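Local coordinates for protein putative oxidoreductase (Mycobacterium avium, PDB 3QHA) that probably works as an NAD(P)-dependent oxidoreductase of the 3-hydroxyisobutyrate dehydrogenase family, acting on CH-OH groups of a substrate not yet identified, at residues F248-L259 with Y280-H291; P29-W37 with K158-A166. All coordinates share one frame; numbering follows the deposited sequence.

Interaction 1: residues F248-L259 with Y280-H291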
loop_
_atom_site.group_PDB
_atom_site.type_symbol
_atom_site.label_atom_id
_atom_site.label_comp_id
_atom_site.label_asym_id
_atom_site.label_seq_id
_atom_site.Cartn_x
_atom_site.Cartn_y
_atom_site.Cartn_z
ATOM N N PHE B 248 5.650 3.433 -17.263
ATOM C CA PHE B 248 5.428 4.625 -16.432
ATOM C C PHE B 248 4.609 5.691 -17.156
ATOM O O PHE B 248 3.798 6.386 -16.538
ATOM C CB PHE B 248 6.759 5.199 -15.928
ATOM C CG PHE B 248 7.209 4.614 -14.612
ATOM C CD1 PHE B 248 7.069 3.256 -14.350
ATOM C CD2 PHE B 248 7.759 5.427 -13.630
ATOM C CE1 PHE B 248 7.473 2.720 -13.133
ATOM C CE2 PHE B 248 8.169 4.900 -12.409
ATOM C CZ PHE B 248 8.026 3.546 -12.161
ATOM N N LEU B 249 4.816 5.804 -18.464
ATOM C CA LEU B 249 4.030 6.710 -19.290
ATOM C C LEU B 249 2.559 6.294 -19.259
ATOM O O LEU B 249 1.675 7.129 -19.080
ATOM C CB LEU B 249 4.560 6.708 -20.727
ATOM C CG LEU B 249 4.196 7.918 -21.581
ATOM C CD1 LEU B 249 4.799 9.180 -20.987
ATOM C CD2 LEU B 249 4.671 7.710 -23.013
ATOM N N HIS B 250 2.314 4.996 -19.423
ATOM C CA HIS B 250 0.972 4.413 -19.291
ATOM C C HIS B 250 0.384 4.708 -17.900
ATOM O O HIS B 250 -0.776 5.101 -17.784
ATOM C CB HIS B 250 1.049 2.901 -19.575
ATOM C CG HIS B 250 -0.258 2.174 -19.470
ATOM N ND1 HIS B 250 -1.314 2.396 -20.329
ATOM C CD2 HIS B 250 -0.658 1.187 -18.633
ATOM C CE1 HIS B 250 -2.316 1.594 -20.010
ATOM N NE2 HIS B 250 -1.943 0.850 -18.984
ATOM N N THR B 251 1.197 4.545 -16.857
ATOM C CA THR B 251 0.781 4.869 -15.486
ATOM C C THR B 251 0.468 6.363 -15.297
ATOM O O THR B 251 -0.478 6.718 -14.588
ATOM C CB THR B 251 1.844 4.419 -14.456
ATOM O OG1 THR B 251 1.964 2.991 -14.487
ATOM C CG2 THR B 251 1.467 4.862 -13.041
ATOM N N ARG B 252 1.255 7.233 -15.927
ATOM C CA ARG B 252 0.969 8.672 -15.914
ATOM C C ARG B 252 -0.387 8.973 -16.552
ATOM O O ARG B 252 -1.154 9.782 -16.033
ATOM C CB ARG B 252 2.054 9.451 -16.656
ATOM C CG ARG B 252 1.856 10.959 -16.634
ATOM C CD ARG B 252 2.824 11.649 -17.562
ATOM N NE ARG B 252 2.394 11.589 -18.958
ATOM C CZ ARG B 252 3.061 12.132 -19.973
ATOM N NH1 ARG B 252 4.203 12.781 -19.763
ATOM N NH2 ARG B 252 2.584 12.028 -21.210
ATOM N N GLY B 253 -0.666 8.328 -17.683
ATOM C CA GLY B 253 -1.932 8.508 -18.388
ATOM C C GLY B 253 -3.119 8.068 -17.551
ATOM O O GLY B 253 -4.077 8.822 -17.378
ATOM N N LEU B 254 -3.053 6.846 -17.027
ATOM C CA LEU B 254 -4.097 6.322 -16.141
ATOM C C LEU B 254 -4.294 7.210 -14.913
ATOM O O LEU B 254 -5.428 7.516 -14.534
ATOM C CB LEU B 254 -3.755 4.906 -15.663
ATOM C CG LEU B 254 -3.763 3.757 -16.672
ATOM C CD1 LEU B 254 -3.385 2.460 -15.956
ATOM C CD2 LEU B 254 -5.118 3.612 -17.364
ATOM N N GLY B 255 -3.185 7.610 -14.298
ATOM C CA GLY B 255 -3.217 8.379 -13.054
ATOM C C GLY B 255 -3.840 9.749 -13.206
ATOM O O GLY B 255 -4.707 10.135 -12.426
ATOM N N GLU B 256 -3.398 10.482 -14.221
ATOM C CA GLU B 256 -3.921 11.815 -14.495
ATOM C C GLU B 256 -5.399 11.774 -14.889
ATOM O O GLU B 256 -6.165 12.670 -14.534
ATOM C CB GLU B 256 -3.078 12.499 -15.574
ATOM C CG GLU B 256 -1.681 12.862 -15.075
ATOM C CD GLU B 256 -0.835 13.576 -16.111
ATOM O OE1 GLU B 256 -1.293 13.728 -17.262
ATOM O OE2 GLU B 256 0.294 13.988 -15.771
ATOM N N LYS B 257 -5.803 10.728 -15.603
ATOM C CA LYS B 257 -7.206 10.567 -15.969
ATOM C C LYS B 257 -8.064 10.256 -14.733
ATOM O O LYS B 257 -9.087 10.907 -14.513
ATOM C CB LYS B 257 -7.373 9.495 -17.054
ATOM C CG LYS B 257 -8.818 9.253 -17.506
ATOM C CD LYS B 257 -9.517 10.529 -17.983
ATOM C CE LYS B 257 -10.894 10.224 -18.559
ATOM N NZ LYS B 257 -11.750 11.438 -18.701
ATOM N N ASP B 258 -7.647 9.284 -13.922
ATOM C CA ASP B 258 -8.406 8.932 -12.710
ATOM C C ASP B 258 -8.418 10.064 -11.680
ATOM O O ASP B 258 -9.457 10.338 -11.073
ATOM C CB ASP B 258 -7.886 7.636 -12.070
ATOM C CG ASP B 258 -8.390 6.382 -12.777
ATOM O OD1 ASP B 258 -9.278 6.487 -13.650
ATOM O OD2 ASP B 258 -7.903 5.278 -12.450
ATOM N N LEU B 259 -7.277 10.723 -11.491
ATOM C CA LEU B 259 -7.193 11.844 -10.550
ATOM C C LEU B 259 -8.093 13.006 -10.975
ATOM O O LEU B 259 -8.791 13.582 -10.143
ATOM C CB LEU B 259 -5.744 12.317 -10.370
ATOM C CG LEU B 259 -4.873 11.411 -9.492
ATOM C CD1 LEU B 259 -3.412 11.847 -9.527
ATOM C CD2 LEU B 259 -5.386 11.385 -8.057
ATOM N N TYR B 280 -2.100 15.127 -8.472
ATOM C CA TYR B 280 -2.414 15.362 -9.879
ATOM C C TYR B 280 -1.389 16.264 -10.576
ATOM O O TYR B 280 -0.963 15.968 -11.692
ATOM C CB TYR B 280 -3.819 15.963 -10.001
ATOM C CG TYR B 280 -4.241 16.293 -11.415
ATOM C CD1 TYR B 280 -4.561 15.284 -12.319
ATOM C CD2 TYR B 280 -4.332 17.613 -11.845
ATOM C CE1 TYR B 280 -4.952 15.580 -13.614
ATOM C CE2 TYR B 280 -4.725 17.918 -13.144
ATOM C CZ TYR B 280 -5.033 16.894 -14.022
ATOM O OH TYR B 280 -5.424 17.183 -15.309
ATOM N N GLU B 281 -0.994 17.350 -9.912
ATOM C CA GLU B 281 -0.041 18.314 -10.484
ATOM C C GLU B 281 1.389 17.766 -10.583
ATOM O O GLU B 281 2.120 18.107 -11.516
ATOM C CB GLU B 281 -0.021 19.612 -9.663
ATOM C CG GLU B 281 -1.356 20.362 -9.615
ATOM C CD GLU B 281 -1.371 21.505 -8.604
ATOM O OE1 GLU B 281 -2.470 22.038 -8.336
ATOM O OE2 GLU B 281 -0.294 21.878 -8.082
ATOM N N GLY B 282 1.780 16.920 -9.631
ATOM C CA GLY B 282 3.174 16.479 -9.506
ATOM C C GLY B 282 3.494 15.052 -9.925
ATOM O O GLY B 282 4.672 14.686 -10.011
ATOM N N LEU B 283 2.468 14.245 -10.192
ATOM C CA LEU B 283 2.667 12.821 -10.469
ATOM C C LEU B 283 3.632 12.584 -11.620
ATOM O O LEU B 283 4.592 11.824 -11.484
ATOM C CB LEU B 283 1.340 12.133 -10.794
ATOM C CG LEU B 283 1.428 10.627 -11.036
ATOM C CD1 LEU B 283 1.848 9.900 -9.754
ATOM C CD2 LEU B 283 0.096 10.105 -11.555
ATOM N N ALA B 284 3.355 13.230 -12.751
ATOM C CA ALA B 284 4.162 13.078 -13.960
ATOM C C ALA B 284 5.646 13.308 -13.675
ATOM O O ALA B 284 6.489 12.500 -14.063
ATOM C CB ALA B 284 3.675 14.032 -15.045
ATOM N N ALA B 285 5.948 14.403 -12.982
ATOM C CA ALA B 285 7.325 14.742 -12.615
ATOM C C ALA B 285 7.919 13.719 -11.653
ATOM O O ALA B 285 9.066 13.301 -11.811
ATOM C CB ALA B 285 7.388 16.136 -12.003
ATOM N N GLY B 286 7.133 13.321 -10.655
ATOM C CA GLY B 286 7.563 12.311 -9.689
ATOM C C GLY B 286 7.929 10.989 -10.344
ATOM O O GLY B 286 8.913 10.364 -9.967
ATOM N N LEU B 287 7.138 10.573 -11.332
ATOM C CA LEU B 287 7.405 9.344 -12.092
ATOM C C LEU B 287 8.602 9.439 -13.050
ATOM O O LEU B 287 9.003 8.433 -13.642
ATOM C CB LEU B 287 6.165 8.944 -12.897
ATOM C CG LEU B 287 4.932 8.501 -12.105
ATOM C CD1 LEU B 287 3.729 8.389 -13.026
ATOM C CD2 LEU B 287 5.184 7.182 -11.388
ATOM N N GLY B 288 9.164 10.634 -13.220
ATOM C CA GLY B 288 10.266 10.832 -14.158
ATOM C C GLY B 288 9.828 10.823 -15.614
ATOM O O GLY B 288 10.645 10.597 -16.508
ATOM N N VAL B 289 8.537 11.057 -15.848
ATOM C CA VAL B 289 8.006 11.256 -17.198
ATOM C C VAL B 289 7.173 12.542 -17.222
ATOM O O VAL B 289 5.956 12.500 -17.405
ATOM C CB VAL B 289 7.168 10.045 -17.686
ATOM C CG1 VAL B 289 8.081 8.880 -18.041
ATOM C CG2 VAL B 289 6.138 9.629 -16.644
ATOM N N PRO B 290 7.836 13.697 -17.028
ATOM C CA PRO B 290 7.139 14.981 -17.055
ATOM C C PRO B 290 6.607 15.314 -18.446
ATOM O O PRO B 290 7.039 14.717 -19.436
ATOM C CB PRO B 290 8.229 15.979 -16.654
ATOM C CG PRO B 290 9.494 15.338 -17.090
ATOM C CD PRO B 290 9.289 13.874 -16.844
ATOM N N HIS B 291 5.672 16.255 -18.511
ATOM C CA HIS B 291 5.137 16.713 -19.788
ATOM C C HIS B 291 6.100 17.696 -20.453
ATOM O O HIS B 291 6.795 18.455 -19.773
ATOM C CB HIS B 291 3.764 17.352 -19.597
ATOM C CG HIS B 291 2.718 16.389 -19.135
ATOM N ND1 HIS B 291 1.987 15.611 -20.006
ATOM C CD2 HIS B 291 2.287 16.070 -17.891
ATOM C CE1 HIS B 291 1.146 14.858 -19.320
ATOM N NE2 HIS B 291 1.309 15.116 -18.034
HETATM O O HOH W 1 0.858 14.837 -13.319
#
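The guanidinium of Arg252 is covered on both faces: the His291 ring lies flat on one, centres 3.8 Å apart and planes at 17°, and CD1 of Leu249, from the preceding turn of the same helix, sits over the centre of the other. At its edge NH1 donates to Val289 O (3.0 Å), a carbonyl approached from above its plane rather than along a lone pair. A bend at chi3 (80°) in the otherwise extended Arg252 chain turns the group across the tail that follows the second helix. The His291 ring is also held at its edge, where NE2 donates to the syn lone pair of Glu256 OE2 at 2.7 Å, nearly straight (166°) and in the ring plane. With one face stacked and one edge bonded, the imidazole has little freedom to rotate; the carboxylate would probably favour, and the stacked guanidinium oppose, a positive charge on it. A water also donates to OE2 and to Tyr280 O, and accepts from Ala284 N, whose backbone bond is missing at the helix kink. These groups border an antiparallel helix pair, 248-259 against 280-286, with axes 9.7 Å apart in the all-helical C-terminal domain; a Schellman motif at Gly288 ends the second helix and leads the chain back across the first. Between the helices, Leu283 CD2 rests 4.0 Å from Gly255 CA. Leu259 CB packs on Tyr280 CD1, while CE1 of that ring meets Glu256 O edge-on. Toward the other end, Leu287 CD2 touches Phe248 CD2 at 3.8 Å, and the Phe248 ring turns its edge to Leu287 O.

Interaction 2: residues P29-W37 with K158-A166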
loop_
_atom_site.group_PDB
_atom_site.type_symbol
_atom_site.label_atom_id
_atom_site.label_comp_id
_atom_site.label_asym_id
_atom_site.label_seq_id
_atom_site.Cartn_x
_atom_site.Cartn_y
_atom_site.Cartn_z
ATOM N N PRO B 29 7.223 -9.064 21.361
ATOM C CA PRO B 29 7.216 -10.086 20.303
ATOM C C PRO B 29 8.585 -10.317 19.657
ATOM O O PRO B 29 8.920 -11.456 19.328
ATOM C CB PRO B 29 6.202 -9.561 19.277
ATOM C CG PRO B 29 5.811 -8.204 19.710
ATOM C CD PRO B 29 6.261 -7.975 21.105
ATOM N N MET B 30 9.362 -9.250 19.472
ATOM C CA MET B 30 10.759 -9.385 19.039
ATOM C C MET B 30 11.560 -10.243 20.005
ATOM O O MET B 30 12.182 -11.223 19.601
ATOM C CB MET B 30 11.446 -8.022 18.906
ATOM C CG MET B 30 11.727 -7.616 17.480
ATOM S SD MET B 30 12.770 -6.154 17.386
ATOM C CE MET B 30 11.533 -4.891 17.602
ATOM N N ALA B 31 11.551 -9.864 21.279
ATOM C CA ALA B 31 12.305 -10.593 22.300
ATOM C C ALA B 31 11.806 -12.030 22.435
ATOM O O ALA B 31 12.589 -12.940 22.720
ATOM C CB ALA B 31 12.231 -9.869 23.642
ATOM N N THR B 32 10.505 -12.233 22.226
ATOM C CA THR B 32 9.919 -13.574 22.233
ATOM C C THR B 32 10.465 -14.430 21.087
ATOM O O THR B 32 10.746 -15.613 21.275
ATOM C CB THR B 32 8.377 -13.519 22.143
ATOM O OG1 THR B 32 7.860 -12.754 23.237
ATOM C CG2 THR B 32 7.780 -14.919 22.192
ATOM N N ARG B 33 10.606 -13.832 19.907
ATOM C CA ARG B 33 11.222 -14.511 18.762
ATOM C C ARG B 33 12.666 -14.902 19.088
ATOM O O ARG B 33 13.127 -15.978 18.711
ATOM C CB ARG B 33 11.175 -13.613 17.516
ATOM C CG ARG B 33 12.027 -14.078 16.336
ATOM C CD ARG B 33 11.514 -15.385 15.747
ATOM N NE ARG B 33 12.320 -15.833 14.611
ATOM C CZ ARG B 33 12.148 -16.986 13.965
ATOM N NH1 ARG B 33 11.192 -17.835 14.333
ATOM N NH2 ARG B 33 12.937 -17.295 12.941
ATOM N N MET B 34 13.366 -14.023 19.801
ATOM C CA MET B 34 14.761 -14.262 20.183
ATOM C C MET B 34 14.975 -15.385 21.209
ATOM O O MET B 34 16.110 -15.821 21.403
ATOM C CB MET B 34 15.395 -12.972 20.703
ATOM C CG MET B 34 15.559 -11.906 19.645
ATOM S SD MET B 34 16.349 -10.428 20.291
ATOM C CE MET B 34 16.141 -9.299 18.915
ATOM N N THR B 35 13.914 -15.862 21.864
ATOM C CA THR B 35 14.051 -17.024 22.754
ATOM C C THR B 35 14.384 -18.294 21.961
ATOM O O THR B 35 14.861 -19.278 22.529
ATOM C CB THR B 35 12.788 -17.278 23.605
ATOM O OG1 THR B 35 11.654 -17.472 22.753
ATOM C CG2 THR B 35 12.531 -16.110 24.550
ATOM N N GLU B 36 14.130 -18.258 20.653
ATOM C CA GLU B 36 14.437 -19.372 19.756
ATOM C C GLU B 36 15.864 -19.304 19.186
ATOM O O GLU B 36 16.342 -20.273 18.594
ATOM C CB GLU B 36 13.403 -19.426 18.624
ATOM C CG GLU B 36 12.008 -19.830 19.103
ATOM C CD GLU B 36 10.892 -19.299 18.218
ATOM O OE1 GLU B 36 10.129 -18.420 18.683
ATOM O OE2 GLU B 36 10.778 -19.756 17.060
ATOM N N TRP B 37 16.532 -18.164 19.363
ATOM C CA TRP B 37 17.942 -18.002 18.987
ATOM C C TRP B 37 18.801 -18.895 19.884
ATOM O O TRP B 37 18.587 -18.924 21.096
ATOM C CB TRP B 37 18.349 -16.529 19.132
ATOM C CG TRP B 37 19.803 -16.199 18.884
ATOM C CD1 TRP B 37 20.718 -15.802 19.817
ATOM C CD2 TRP B 37 20.489 -16.186 17.623
ATOM N NE1 TRP B 37 21.933 -15.565 19.221
ATOM C CE2 TRP B 37 21.820 -15.790 17.876
ATOM C CE3 TRP B 37 20.109 -16.479 16.307
ATOM C CZ2 TRP B 37 22.775 -15.682 16.862
ATOM C CZ3 TRP B 37 21.061 -16.371 15.298
ATOM C CH2 TRP B 37 22.378 -15.976 15.584
ATOM N N LYS B 158 24.725 -9.613 11.576
ATOM C CA LYS B 158 23.772 -9.948 10.515
ATOM C C LYS B 158 23.125 -11.326 10.699
ATOM O O LYS B 158 21.915 -11.455 10.511
ATOM C CB LYS B 158 24.425 -9.841 9.131
ATOM C CG LYS B 158 23.457 -10.031 7.968
ATOM C CD LYS B 158 24.187 -10.142 6.640
ATOM C CE LYS B 158 23.232 -10.537 5.522
ATOM N NZ LYS B 158 23.813 -10.298 4.168
ATOM N N PRO B 159 23.918 -12.358 11.056
ATOM C CA PRO B 159 23.280 -13.647 11.343
ATOM C C PRO B 159 22.232 -13.577 12.458
ATOM O O PRO B 159 21.193 -14.230 12.363
ATOM C CB PRO B 159 24.458 -14.534 11.757
ATOM C CG PRO B 159 25.617 -13.964 11.026
ATOM C CD PRO B 159 25.389 -12.475 11.040
ATOM N N ALA B 160 22.502 -12.783 13.491
ATOM C CA ALA B 160 21.560 -12.589 14.592
ATOM C C ALA B 160 20.283 -11.895 14.113
ATOM O O ALA B 160 19.174 -12.320 14.445
ATOM C CB ALA B 160 22.213 -11.782 15.713
ATOM N N PHE B 161 20.455 -10.831 13.332
ATOM C CA PHE B 161 19.332 -10.073 12.774
ATOM C C PHE B 161 18.475 -10.924 11.842
ATOM O O PHE B 161 17.247 -10.825 11.863
ATOM C CB PHE B 161 19.840 -8.837 12.019
ATOM C CG PHE B 161 20.149 -7.653 12.904
ATOM C CD1 PHE B 161 20.627 -7.819 14.201
ATOM C CD2 PHE B 161 19.991 -6.363 12.418
ATOM C CE1 PHE B 161 20.915 -6.718 15.000
ATOM C CE2 PHE B 161 20.278 -5.263 13.211
ATOM C CZ PHE B 161 20.739 -5.441 14.504
ATOM N N LYS B 162 19.124 -11.762 11.036
ATOM C CA LYS B 162 18.424 -12.647 10.096
ATOM C C LYS B 162 17.439 -13.603 10.781
ATOM O O LYS B 162 16.485 -14.064 10.155
ATOM C CB LYS B 162 19.432 -13.453 9.269
ATOM N N HIS B 163 17.672 -13.896 12.058
ATOM C CA HIS B 163 16.795 -14.774 12.831
ATOM C C HIS B 163 15.409 -14.168 13.074
ATOM O O HIS B 163 14.408 -14.889 13.063
ATOM C CB HIS B 163 17.449 -15.128 14.172
ATOM C CG HIS B 163 16.534 -15.822 15.129
ATOM N ND1 HIS B 163 16.094 -17.114 14.936
ATOM C CD2 HIS B 163 15.972 -15.402 16.288
ATOM C CE1 HIS B 163 15.303 -17.461 15.936
ATOM N NE2 HIS B 163 15.213 -16.440 16.770
ATOM N N TRP B 164 15.353 -12.855 13.298
ATOM C CA TRP B 164 14.087 -12.168 13.595
ATOM C C TRP B 164 13.637 -11.193 12.502
ATOM O O TRP B 164 12.535 -10.638 12.577
ATOM C CB TRP B 164 14.164 -11.443 14.945
ATOM C CG TRP B 164 15.304 -10.474 15.077
ATOM C CD1 TRP B 164 16.511 -10.710 15.669
ATOM C CD2 TRP B 164 15.342 -9.116 14.614
ATOM N NE1 TRP B 164 17.299 -9.586 15.605
ATOM C CE2 TRP B 164 16.606 -8.594 14.962
ATOM C CE3 TRP B 164 14.434 -8.292 13.936
ATOM C CZ2 TRP B 164 16.988 -7.287 14.652
ATOM C CZ3 TRP B 164 14.815 -6.987 13.632
ATOM C CH2 TRP B 164 16.082 -6.500 13.992
ATOM N N ALA B 165 14.484 -10.981 11.497
ATOM C CA ALA B 165 14.153 -10.109 10.375
ATOM C C ALA B 165 14.356 -10.851 9.060
ATOM O O ALA B 165 15.454 -11.337 8.782
ATOM C CB ALA B 165 15.014 -8.860 10.407
ATOM N N ALA B 166 13.294 -10.935 8.261
ATOM C CA ALA B 166 13.361 -11.542 6.930
ATOM C C ALA B 166 14.030 -10.618 5.909
ATOM O O ALA B 166 14.527 -11.086 4.881
ATOM C CB ALA B 166 11.968 -11.921 6.455
#
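Hydrogen bonds tie Arg33 and His163 together in both directions. The arginine grips His163 O side-on with two nitrogens, NE and NH2, each 2.8 Å away and with the oxygen in the guanidinium plane; NH2 also lies in the carbonyl plane, whereas NE is tilted from it. In return, His163 NE2 donates to Arg33 O at 2.9 Å, on the opposite face of that carbonyl from Glu36 N, its second donor. Among charged groups, Glu36 OE2 forms a long salt bridge to Arg33 NH1 (3.4 Å). Stacking reinforces these bonds: the guanidinium lies flat on the His163 ring, planes 13° apart, and CB of Trp37 makes a CH-pi contact over the other face. With CG anti to the backbone N (chi1 170°), the imidazole projects into this slot between the two side chains. CH-pi and sulfur contacts do the rest. Ala160 CA lies over the six-membered ring of Trp37, whose NE1 is bonded to Leu16 O. CE of the extended Met34 reaches over one face of Trp164, 3.5 Å from NE1, with Phe161 O on the reverse face. Met30 SD stands above the six-membered ring of Trp164, 4.6 Å from its centroid, a Met-aromatic contact; His75 and His104 also meet this indole. The helix axes cross at 113°. The contact joins the first helix after strand 18-21, whose strand-turn-helix carries a probable Gly22-Gly24-Gly27 GxGxxG dinucleotide-binding motif, to helix 151-164, which links the sheet's last two strands, tying the Rossmann core to the extension beyond its parallel strands.

The two contacts lie in different domains, on opposite sides of the chain's centre: their own centres are 41 Å apart, and their nearest atoms about 23 Å. Interaction 2 belongs to the N-terminal Rossmann domain and adjoins its probable dinucleotide-binding turn, which Met30 touches. Interaction 1 belongs to the helical domain, reached through the long helix 176-204, and its segment 248-259 also faces the second subunit, where Asp258 pairs with Lys181 and Asn185 of that subunit. Along the chain, both segments of interaction 2 come before either segment of interaction 1. Each contact stacks an arginine on a histidine.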